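PDB 6MEL: succinate--CoA ligase subunit alpha, which forms the alpha subunit of a two-subunit CoA ligase and combines a Rossmann-like CoA-binding domain with a CoA-ligase domain. Local coordinates for residues I90-T100 against G116-I127. Sequence-based numbering, arbitrary orientation.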
loop_
_atom_site.group_PDB
_atom_site.type_symbol
_atom_site.label_atom_id
_atom_site.label_comp_id
_atom_site.label_asym_id
_atom_site.label_seq_id
_atom_site.Cartn_x
_atom_site.Cartn_y
_atom_site.Cartn_z
ATOM N N ILE A 90 -27.717 2.008 -1.540
ATOM C CA ILE A 90 -26.876 2.946 -0.783
ATOM C C ILE A 90 -26.193 3.942 -1.730
ATOM O O ILE A 90 -25.734 3.555 -2.782
ATOM C CB ILE A 90 -25.863 2.189 0.089
ATOM C CG1 ILE A 90 -26.581 1.315 1.117
ATOM C CG2 ILE A 90 -24.882 3.148 0.750
ATOM C CD1 ILE A 90 -27.393 2.103 2.152
ATOM N N LYS A 91 -26.118 5.221 -1.318
ATOM C CA LYS A 91 -25.552 6.289 -2.144
ATOM C C LYS A 91 -24.124 6.663 -1.728
ATOM O O LYS A 91 -23.380 7.164 -2.532
ATOM C CB LYS A 91 -26.460 7.515 -2.114
ATOM C CG LYS A 91 -27.822 7.274 -2.774
ATOM C CD LYS A 91 -27.741 6.637 -4.153
ATOM C CE LYS A 91 -29.054 6.037 -4.639
ATOM N NZ LYS A 91 -28.818 4.933 -5.610
ATOM N N LEU A 92 -23.739 6.355 -0.503
ATOM C CA LEU A 92 -22.425 6.659 0.045
ATOM C C LEU A 92 -22.067 5.540 1.037
ATOM O O LEU A 92 -22.799 5.279 1.971
ATOM C CB LEU A 92 -22.432 8.026 0.751
ATOM C CG LEU A 92 -21.079 8.410 1.376
ATOM C CD1 LEU A 92 -20.022 8.636 0.298
ATOM C CD2 LEU A 92 -21.175 9.662 2.239
ATOM N N ALA A 93 -20.956 4.851 0.778
ATOM C CA ALA A 93 -20.425 3.821 1.650
ATOM C C ALA A 93 -19.049 4.251 2.134
ATOM O O ALA A 93 -18.150 4.498 1.321
ATOM C CB ALA A 93 -20.343 2.502 0.919
ATOM N N VAL A 94 -18.908 4.313 3.455
ATOM C CA VAL A 94 -17.694 4.671 4.099
ATOM C C VAL A 94 -17.019 3.389 4.583
ATOM O O VAL A 94 -17.557 2.675 5.436
ATOM C CB VAL A 94 -17.978 5.649 5.256
ATOM C CG1 VAL A 94 -16.701 6.060 5.941
ATOM C CG2 VAL A 94 -18.749 6.873 4.797
ATOM N N VAL A 95 -15.837 3.080 4.052
ATOM C CA VAL A 95 -15.243 1.760 4.292
ATOM C C VAL A 95 -13.944 1.943 5.096
ATOM O O VAL A 95 -12.966 2.428 4.560
ATOM C CB VAL A 95 -14.968 1.003 2.974
ATOM C CG1 VAL A 95 -14.423 -0.384 3.241
ATOM C CG2 VAL A 95 -16.182 0.945 2.065
ATOM N N ILE A 96 -13.934 1.471 6.334
ATOM C CA ILE A 96 -12.830 1.688 7.251
ATOM C C ILE A 96 -11.698 0.689 7.026
ATOM O O ILE A 96 -10.527 1.087 7.079
ATOM C CB ILE A 96 -13.322 1.612 8.707
ATOM C CG1 ILE A 96 -14.446 2.623 8.972
ATOM C CG2 ILE A 96 -12.165 1.769 9.679
ATOM C CD1 ILE A 96 -14.127 4.051 8.575
ATOM N N THR A 97 -12.054 -0.580 6.803
ATOM C CA THR A 97 -11.172 -1.734 6.939
ATOM C C THR A 97 -9.959 -1.631 5.998
ATOM O O THR A 97 -10.063 -1.182 4.848
ATOM C CB THR A 97 -11.960 -3.004 6.602
ATOM O OG1 THR A 97 -13.140 -2.944 7.412
ATOM C CG2 THR A 97 -11.200 -4.294 6.823
ATOM N N GLU A 98 -8.807 -2.031 6.541
ATOM C CA GLU A 98 -7.538 -2.141 5.835
ATOM C C GLU A 98 -7.350 -3.595 5.343
ATOM O O GLU A 98 -7.976 -4.506 5.850
ATOM C CB GLU A 98 -6.386 -1.744 6.774
ATOM C CG GLU A 98 -5.021 -1.654 6.059
ATOM C CD GLU A 98 -3.907 -0.883 6.793
ATOM O OE1 GLU A 98 -4.006 -0.873 8.044
ATOM O OE2 GLU A 98 -2.958 -0.276 6.106
ATOM N N HIS A 99 -6.452 -3.772 4.366
ATOM C CA HIS A 99 -5.964 -5.059 3.830
ATOM C C HIS A 99 -6.991 -5.712 2.905
ATOM O O HIS A 99 -6.956 -6.932 2.707
ATOM C CB HIS A 99 -5.450 -6.002 4.949
ATOM C CG HIS A 99 -4.401 -5.404 5.811
ATOM N ND1 HIS A 99 -3.245 -4.818 5.279
ATOM C CD2 HIS A 99 -4.346 -5.218 7.153
ATOM C CE1 HIS A 99 -2.497 -4.353 6.260
ATOM N NE2 HIS A 99 -3.174 -4.540 7.415
ATOM N N THR A 100 -7.897 -4.916 2.302
ATOM C CA THR A 100 -8.813 -5.466 1.289
ATOM C C THR A 100 -8.004 -5.860 0.049
ATOM O O THR A 100 -7.216 -5.059 -0.447
ATOM C CB THR A 100 -9.915 -4.460 0.919
ATOM O OG1 THR A 100 -10.620 -4.077 2.097
ATOM C CG2 THR A 100 -10.886 -5.014 -0.103
ATOM N N GLY A 116 -24.311 4.102 -9.124
ATOM C CA GLY A 116 -24.333 5.498 -8.601
ATOM C C GLY A 116 -23.994 5.590 -7.114
ATOM O O GLY A 116 -24.375 6.519 -6.485
ATOM N N MET A 117 -23.300 4.605 -6.533
ATOM C CA MET A 117 -22.885 4.685 -5.126
ATOM C C MET A 117 -21.469 5.255 -5.068
ATOM O O MET A 117 -20.579 4.762 -5.718
ATOM C CB MET A 117 -22.862 3.314 -4.434
ATOM C CG MET A 117 -22.598 3.392 -2.951
ATOM S SD MET A 117 -22.762 1.778 -2.146
ATOM C CE MET A 117 -21.137 1.155 -2.576
ATOM N N LYS A 118 -21.257 6.271 -4.230
ATOM C CA LYS A 118 -19.919 6.758 -3.975
ATOM C C LYS A 118 -19.322 6.007 -2.804
ATOM O O LYS A 118 -20.043 5.562 -1.899
ATOM C CB LYS A 118 -19.999 8.246 -3.651
ATOM C CG LYS A 118 -20.656 9.115 -4.722
ATOM C CD LYS A 118 -21.129 10.404 -4.016
ATOM C CE LYS A 118 -21.019 11.674 -4.823
ATOM N NZ LYS A 118 -22.285 11.941 -5.531
ATOM N N ILE A 119 -18.000 5.916 -2.797
ATOM C CA ILE A 119 -17.255 5.251 -1.732
ATOM C C ILE A 119 -16.275 6.245 -1.115
ATOM O O ILE A 119 -15.668 7.072 -1.813
ATOM C CB ILE A 119 -16.502 4.039 -2.315
ATOM C CG1 ILE A 119 -17.429 2.945 -2.839
ATOM C CG2 ILE A 119 -15.498 3.482 -1.319
ATOM C CD1 ILE A 119 -16.781 2.055 -3.877
ATOM N N ILE A 120 -16.100 6.133 0.198
ATOM C CA ILE A 120 -15.007 6.752 0.930
ATOM C C ILE A 120 -14.206 5.623 1.558
ATOM O O ILE A 120 -14.715 4.863 2.347
ATOM C CB ILE A 120 -15.521 7.742 1.989
ATOM C CG1 ILE A 120 -16.215 8.936 1.324
ATOM C CG2 ILE A 120 -14.426 8.177 2.933
ATOM C CD1 ILE A 120 -16.984 9.818 2.294
ATOM N N GLY A 121 -12.957 5.518 1.135
ATOM C CA GLY A 121 -12.065 4.454 1.570
ATOM C C GLY A 121 -11.750 3.533 0.396
ATOM O O GLY A 121 -11.851 3.943 -0.773
ATOM N N PRO A 122 -11.303 2.291 0.623
ATOM C CA PRO A 122 -11.170 1.689 1.932
ATOM C C PRO A 122 -9.882 2.109 2.632
ATOM O O PRO A 122 -9.179 2.978 2.133
ATOM C CB PRO A 122 -11.172 0.190 1.595
ATOM C CG PRO A 122 -10.458 0.116 0.274
ATOM C CD PRO A 122 -10.910 1.362 -0.462
ATOM N N ASN A 123 -9.608 1.502 3.792
ATOM C CA ASN A 123 -8.371 1.745 4.560
ATOM C C ASN A 123 -8.302 3.235 4.932
ATOM O O ASN A 123 -7.343 3.967 4.587
ATOM C CB ASN A 123 -7.105 1.348 3.785
ATOM C CG ASN A 123 -5.865 1.404 4.649
ATOM O OD1 ASN A 123 -5.985 1.549 5.859
ATOM N ND2 ASN A 123 -4.686 1.323 4.045
ATOM N N CYS A 124 -9.345 3.698 5.624
ATOM C CA CYS A 124 -9.472 5.093 5.963
ATOM C C CYS A 124 -10.157 5.216 7.316
ATOM O O CYS A 124 -10.811 4.278 7.808
ATOM C CB CYS A 124 -10.244 5.870 4.897
ATOM S SG CYS A 124 -12.049 5.676 4.952
ATOM N N PRO A 125 -10.049 6.394 7.954
ATOM C CA PRO A 125 -10.718 6.593 9.240
ATOM C C PRO A 125 -12.163 7.084 9.111
ATOM O O PRO A 125 -12.846 7.136 10.129
ATOM C CB PRO A 125 -9.806 7.628 9.906
ATOM C CG PRO A 125 -9.363 8.470 8.721
ATOM C CD PRO A 125 -9.077 7.451 7.648
ATOM N N GLY A 126 -12.610 7.405 7.889
ATOM C CA GLY A 126 -13.980 7.816 7.643
ATOM C C GLY A 126 -14.160 9.302 7.421
ATOM O O GLY A 126 -13.288 9.976 6.888
ATOM N N ILE A 127 -15.334 9.806 7.791
ATOM C CA ILE A 127 -15.694 11.198 7.509
ATOM C C ILE A 127 -16.281 11.802 8.782
ATOM O O ILE A 127 -16.946 11.107 9.550
ATOM C CB ILE A 127 -16.646 11.322 6.300
ATOM C CG1 ILE A 127 -17.057 12.769 6.016
ATOM C CG2 ILE A 127 -17.877 10.450 6.470
ATOM C CD1 ILE A 127 -17.777 12.939 4.684
#
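Glu98 and Asn123 run side by side and point the same way, their carboxylate and amide planes turned 35° apart. Both have CG anti to the backbone N, which carries the two flat groups out alongside each other; Asn123 ND2 gives Glu98 OE2 a weak bond of 3.1 Å, bent to 127° at the hydrogen. The stronger partner of the same amide nitrogen is Asp181, which takes a hydrogen bond on OD1. On its other flank, the Glu98 chain lays CG over the centre of one face of the His99 ring. Next to these side chains the two loops are joined through their backbones: Asn123 N reaches Thr97 O at 2.9 Å and Cys124 N reaches Ile96 O at 3.2 Å, each donor standing above the carbonyl plane. Ile96 folds back so that CD1 rests 3.4 Å from Cys124 O. Residues 96-100 leave strand 92-95 inside a right-handed beta-alpha-beta crossover of the Rossmann-like CoA-binding fold, which runs through helix 102-115 to the adjacent parallel strand 118-120; the 121-125 loop leaves that second strand. Four backbone bonds join the strands, from Lys118 N to Lys91 O at one end to Val95 N and Ile120 O at the other; that last one is 2.7 Å long and nearly collinear with the carbonyl. On one face of the sheet Leu92 CD1 meets Ile120 CD1 at 3.8 Å, and Val94 is crossed at about a right angle by Ile127, where the chain has entered strand 126-129 of the second sheet. On the other face the bent end of Met117 puts CE 3.8 Å from Ala93 CB, between helices 78-87 and 102-115. Farther along, the ring of Pro122, entered through a cis peptide, lies beside Val95, with CB 3.7 Å from Val95 CG1.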